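Long-range contacts in alpha-L-rhamnosidase (Aspergillus terreus, PDB 6GSZ), which probably hydrolyses terminal non-reducing alpha-L-rhamnose residues from alpha-L-rhamnosides, and carries bound calcium ions and N-linked glycans: residues 116-121 with 292-297; 481-486 with 803-808. All coordinates share one frame; numbering follows the deposited sequence.

Contact 1. Residues 116-121 with 292-297; sequences VIASDR and HELSFP
Val116 O is gripped twice by the partner strand: Leu294 N donates to it at 2.8 Å, and Glu293 CA lies 3.2 Å from Val116 O in a CA-H...O contact. Water 1 accepts from Val116 N and donates to Leu294 O and Glu293 OE2. Beyond the non-hydrogen-bonded Ile117-Glu293 pair, Ala118 and His292 form a hydrogen-bonded antiparallel pair: Ala118 N donates to His292 O and His292 N to Ala118 O, both at 2.9 Å. His292 CG sits between its own backbone N and carbonyl carbon (chi1 60°), and the ring lies with one face over Ala118 O. From the ring edge ND1 donates to Asp120 OD1 at 2.9 Å, almost straight at 170°, with carboxylate and imidazole nearly coplanar; this bond ties the turn after strand 116-119 to the neighbouring strand. On the same face as His292, Ala118 CB meets Leu294 CG at 3.8 Å, while Val116 CG2 presses on Phe296 CB at 3.5 Å. The two strands form a small antiparallel sheet: Val116 and Phe296 pack on Leu154 of strand 144-154, and Ile117 packs on Phe134 of strand 132-140 and is also backbone hydrogen-bonded to Leu229 of strand 228-237.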
# COMPACT_ATOMS: atom_id res chain seq x y z
N VAL A 116 7.75 1.54 28.85
CA VAL A 116 7.07 0.35 28.37
C VAL A 116 6.74 -0.53 29.58
O VAL A 116 7.67 -0.83 30.35
CB VAL A 116 7.88 -0.42 27.33
CG1 VAL A 116 7.18 -1.70 26.91
CG2 VAL A 116 8.21 0.43 26.11
N ILE A 117 5.47 -0.95 29.68
CA ILE A 117 5.11 -1.84 30.76
C ILE A 117 4.60 -3.16 30.20
O ILE A 117 4.09 -3.27 29.10
CB ILE A 117 4.08 -1.20 31.68
CG1 ILE A 117 2.77 -0.89 30.96
CG2 ILE A 117 4.70 -0.01 32.38
CD1 ILE A 117 1.68 -0.40 31.88
N ALA A 118 4.71 -4.17 31.08
CA ALA A 118 4.26 -5.49 30.86
C ALA A 118 3.55 -6.00 32.11
O ALA A 118 3.80 -5.53 33.22
CB ALA A 118 5.42 -6.40 30.51
N SER A 119 2.73 -7.04 31.91
CA SER A 119 2.07 -7.71 33.04
C SER A 119 3.05 -8.49 33.92
O SER A 119 4.00 -9.09 33.46
CB SER A 119 1.00 -8.65 32.51
OG SER A 119 0.31 -9.28 33.55
N ASP A 120 2.69 -8.55 35.21
CA ASP A 120 3.32 -9.49 36.11
C ASP A 120 2.95 -10.94 35.79
O ASP A 120 3.57 -11.86 36.32
CB ASP A 120 2.99 -9.14 37.55
CG ASP A 120 3.90 -8.09 38.19
OD1 ASP A 120 4.90 -7.66 37.55
OD2 ASP A 120 3.65 -7.74 39.36
N ARG A 121 1.93 -11.17 34.96
CA ARG A 121 1.68 -12.54 34.48
C ARG A 121 2.86 -13.00 33.65
O ARG A 121 3.30 -12.27 32.78
CB ARG A 121 0.42 -12.56 33.63
CG ARG A 121 -0.02 -13.92 33.13
CD ARG A 121 -1.24 -13.77 32.26
NE ARG A 121 -1.83 -15.00 31.75
CZ ARG A 121 -1.60 -15.52 30.56
NH1 ARG A 121 -0.70 -15.00 29.74
NH2 ARG A 121 -2.28 -16.61 30.21
N HIS A 292 5.19 -4.12 35.37
CA HIS A 292 6.62 -3.79 35.54
C HIS A 292 7.14 -3.16 34.25
O HIS A 292 6.48 -3.31 33.22
CB HIS A 292 7.40 -5.04 35.98
CG HIS A 292 7.34 -6.17 35.01
ND1 HIS A 292 6.49 -7.23 35.18
CD2 HIS A 292 8.05 -6.42 33.89
CE1 HIS A 292 6.65 -8.08 34.18
NE2 HIS A 292 7.60 -7.60 33.37
N GLU A 293 8.32 -2.54 34.31
CA GLU A 293 8.91 -1.86 33.17
C GLU A 293 9.69 -2.85 32.30
O GLU A 293 10.34 -3.79 32.84
CB GLU A 293 9.80 -0.71 33.63
CG GLU A 293 10.29 0.15 32.48
CD GLU A 293 11.45 1.08 32.78
OE1 GLU A 293 11.82 1.17 33.93
OE2 GLU A 293 11.97 1.70 31.82
N LEU A 294 9.66 -2.65 30.99
CA LEU A 294 10.50 -3.37 30.00
C LEU A 294 11.51 -2.38 29.43
O LEU A 294 11.10 -1.33 28.95
CB LEU A 294 9.59 -3.85 28.86
CG LEU A 294 8.64 -4.97 29.19
CD1 LEU A 294 8.07 -5.56 27.90
CD2 LEU A 294 9.33 -6.03 30.00
N SER A 295 12.79 -2.75 29.43
CA SER A 295 13.82 -1.90 28.82
C SER A 295 13.50 -1.66 27.34
O SER A 295 13.19 -2.59 26.61
CB SER A 295 15.16 -2.54 28.99
OG SER A 295 16.18 -1.78 28.37
N PHE A 296 13.55 -0.39 26.92
CA PHE A 296 13.17 -0.04 25.53
C PHE A 296 13.80 1.28 25.12
O PHE A 296 13.66 2.28 25.83
CB PHE A 296 11.65 0.09 25.42
CG PHE A 296 11.19 0.40 24.02
CD1 PHE A 296 10.98 -0.64 23.14
CD2 PHE A 296 10.92 1.70 23.62
CE1 PHE A 296 10.53 -0.41 21.87
CE2 PHE A 296 10.47 1.93 22.34
CZ PHE A 296 10.29 0.89 21.47
N PRO A 297 14.51 1.33 23.97
CA PRO A 297 15.09 2.60 23.52
C PRO A 297 14.13 3.51 22.77
O PRO A 297 13.75 3.21 21.61
CB PRO A 297 16.25 2.13 22.64
CG PRO A 297 15.86 0.79 22.13
CD PRO A 297 14.88 0.20 23.12
O HOH W 1 10.72 1.38 28.99

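Contact 2. Residues 481-486 with 803-808; sequences ANFIYD and TKFLTP. With CA (calcium ion), chain K.
The end of helix 471-484, in the six-hairpin catalytic domain, meets strand 800-807 of the C-terminal beta domain through an offset stack of Phe483 on Phe805. The ring centroids lie 4.7 Å apart with planes at 17°, and the rings are slipped: Phe805 CG and CD1 lie over the face of Phe483, while Phe483 CD2 lies over that of Phe805. Phe483 CG stands anti to its backbone N (chi1 -175°), and the far end of the ring reaches the strand, where CE2 meets Phe805 CB at 3.6 Å. At its tip, Phe483 CZ touches Thr803 CG2 at 3.7 Å, the two side chains crossing at about a right angle. Phe805 CE1 comes within 3.3 Å of Phe483 O, the carbonyl that accepts a hydrogen bond from Thr429 OG1. Opposite Phe483, the other face of Phe805 has the backbone Thr807 N above it, offset toward the rim. Such a catalytic (alpha/alpha)6 barrel joined to a beta domain is the family architecture, and the aromatic pair sits at this junction, extended by His772, which stacks with Phe483, and Trp785, which meets Phe805. Strand 430-434 runs alongside, its Gly430 backbone hydrogen-bonded to Ile484 and its Tyr431 to Lys804. Past the helix end, Asp486 binds a calcium ion through one oxygen, OD2, at 2.3 Å. Waters 2, 3 and 4 take three further positions, water 2 at 2.2 Å from the metal, and three ligand atoms from outside the two segments bring the coordination number to seven. Asp486 OD1 stays off the metal, accepting a weak bond from water 2 and capping Ala488 N at the start of helix 488-503. Asp486 and Pro808 also line the pocket of a bound 2-(2-methoxyethoxy)ethanol, probably from the crystallisation liquor.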
# COMPACT_ATOMS: atom_id res chain seq x y z
N ALA A 481 0.01 1.09 -8.66
CA ALA A 481 -0.49 1.40 -7.33
C ALA A 481 -0.61 2.91 -7.12
O ALA A 481 -1.59 3.40 -6.58
CB ALA A 481 0.46 0.85 -6.30
N ASN A 482 0.43 3.67 -7.55
CA ASN A 482 0.54 5.06 -7.27
C ASN A 482 -0.47 5.91 -8.07
O ASN A 482 -0.66 7.10 -7.76
CB ASN A 482 1.93 5.59 -7.63
CG ASN A 482 3.08 4.99 -6.86
OD1 ASN A 482 2.86 4.22 -5.89
ND2 ASN A 482 4.31 5.41 -7.16
N PHE A 483 -1.11 5.30 -9.07
CA PHE A 483 -2.20 5.94 -9.77
C PHE A 483 -3.52 5.70 -9.03
O PHE A 483 -4.39 6.60 -8.92
CB PHE A 483 -2.28 5.36 -11.19
CG PHE A 483 -3.30 6.00 -12.09
CD1 PHE A 483 -4.62 5.58 -12.11
CD2 PHE A 483 -2.93 7.00 -12.98
CE1 PHE A 483 -5.55 6.14 -12.98
CE2 PHE A 483 -3.85 7.53 -13.90
CZ PHE A 483 -5.16 7.10 -13.88
N ILE A 484 -3.71 4.48 -8.51
CA ILE A 484 -5.03 4.14 -7.92
C ILE A 484 -5.25 4.85 -6.57
O ILE A 484 -6.35 5.32 -6.31
CB ILE A 484 -5.20 2.62 -7.81
CG1 ILE A 484 -5.04 1.95 -9.19
CG2 ILE A 484 -6.51 2.25 -7.14
CD1 ILE A 484 -5.16 0.47 -9.14
N TYR A 485 -4.19 4.89 -5.75
CA TYR A 485 -4.26 5.55 -4.45
C TYR A 485 -3.02 6.42 -4.25
O TYR A 485 -1.98 6.17 -4.85
CB TYR A 485 -4.27 4.53 -3.31
CG TYR A 485 -5.58 3.81 -3.02
CD1 TYR A 485 -6.53 4.39 -2.18
CD2 TYR A 485 -5.89 2.59 -3.59
CE1 TYR A 485 -7.73 3.74 -1.90
CE2 TYR A 485 -7.09 1.94 -3.32
CZ TYR A 485 -8.02 2.53 -2.48
OH TYR A 485 -9.22 1.90 -2.19
N ASP A 486 -3.14 7.42 -3.38
CA ASP A 486 -2.02 8.23 -2.94
C ASP A 486 -1.19 7.42 -1.93
O ASP A 486 -1.52 7.32 -0.74
CB ASP A 486 -2.48 9.57 -2.39
CG ASP A 486 -1.34 10.49 -2.00
OD1 ASP A 486 -0.20 10.01 -1.77
OD2 ASP A 486 -1.58 11.74 -2.07
N THR A 803 -11.33 7.52 -17.67
CA THR A 803 -10.23 7.41 -16.74
C THR A 803 -10.12 8.73 -15.99
O THR A 803 -10.13 9.77 -16.61
CB THR A 803 -8.93 7.07 -17.49
OG1 THR A 803 -9.16 5.96 -18.38
CG2 THR A 803 -7.79 6.78 -16.53
N LYS A 804 -9.91 8.69 -14.67
CA LYS A 804 -9.78 9.85 -13.84
C LYS A 804 -8.57 9.66 -12.93
O LYS A 804 -8.37 8.56 -12.39
CB LYS A 804 -11.03 10.06 -12.97
CG LYS A 804 -12.35 10.18 -13.71
CD LYS A 804 -13.52 10.52 -12.81
CE LYS A 804 -14.83 10.48 -13.56
NZ LYS A 804 -16.00 10.66 -12.68
N PHE A 805 -7.83 10.74 -12.68
CA PHE A 805 -6.70 10.72 -11.79
C PHE A 805 -6.61 12.03 -11.02
O PHE A 805 -6.44 13.10 -11.63
CB PHE A 805 -5.38 10.43 -12.52
CG PHE A 805 -4.19 10.43 -11.60
CD1 PHE A 805 -4.15 9.54 -10.54
CD2 PHE A 805 -3.17 11.33 -11.75
CE1 PHE A 805 -3.09 9.57 -9.65
CE2 PHE A 805 -2.12 11.36 -10.86
CZ PHE A 805 -2.10 10.49 -9.78
N LEU A 806 -6.67 11.91 -9.68
CA LEU A 806 -6.53 13.07 -8.81
C LEU A 806 -5.05 13.35 -8.57
O LEU A 806 -4.41 12.79 -7.71
CB LEU A 806 -7.28 12.81 -7.51
CG LEU A 806 -7.43 13.99 -6.57
CD1 LEU A 806 -8.23 15.12 -7.22
CD2 LEU A 806 -8.13 13.51 -5.30
N THR A 807 -4.51 14.20 -9.43
CA THR A 807 -3.15 14.65 -9.37
C THR A 807 -2.95 15.49 -8.11
O THR A 807 -3.94 15.96 -7.51
CB THR A 807 -2.75 15.52 -10.58
OG1 THR A 807 -3.25 16.85 -10.42
CG2 THR A 807 -3.16 14.96 -11.92
N PRO A 808 -1.68 15.78 -7.74
CA PRO A 808 -1.41 16.76 -6.70
C PRO A 808 -1.98 18.18 -6.91
O PRO A 808 -1.97 18.98 -5.98
CB PRO A 808 0.13 16.75 -6.65
CG PRO A 808 0.56 15.39 -7.16
CD PRO A 808 -0.45 15.15 -8.26
CA CA K . -0.87 13.89 -2.04
O HOH W 2 0.93 12.70 -1.39
O HOH W 3 -1.37 13.54 -4.44
O HOH W 4 -2.37 15.69 -2.62

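Contact 1 lies near the periphery and is partly buried, about 32 Å from the centre of the chain; contact 2 is buried, about 13 Å from it. Their centres are about 43 Å apart, their nearest atoms are about 26 Å apart, and they hold no element in common. The 116-121/292-297 pair is one of strand with strand, so backbone bonds carry it, with a His-carboxylate bond and a water at its more open parts. The 481-486/803-808 pair brings a helix end against a strand of another domain and relies on aromatic faces instead, while the calcium sits past the helix end, some distance from the stacked rings, bound by Asp486 and not by 803-808.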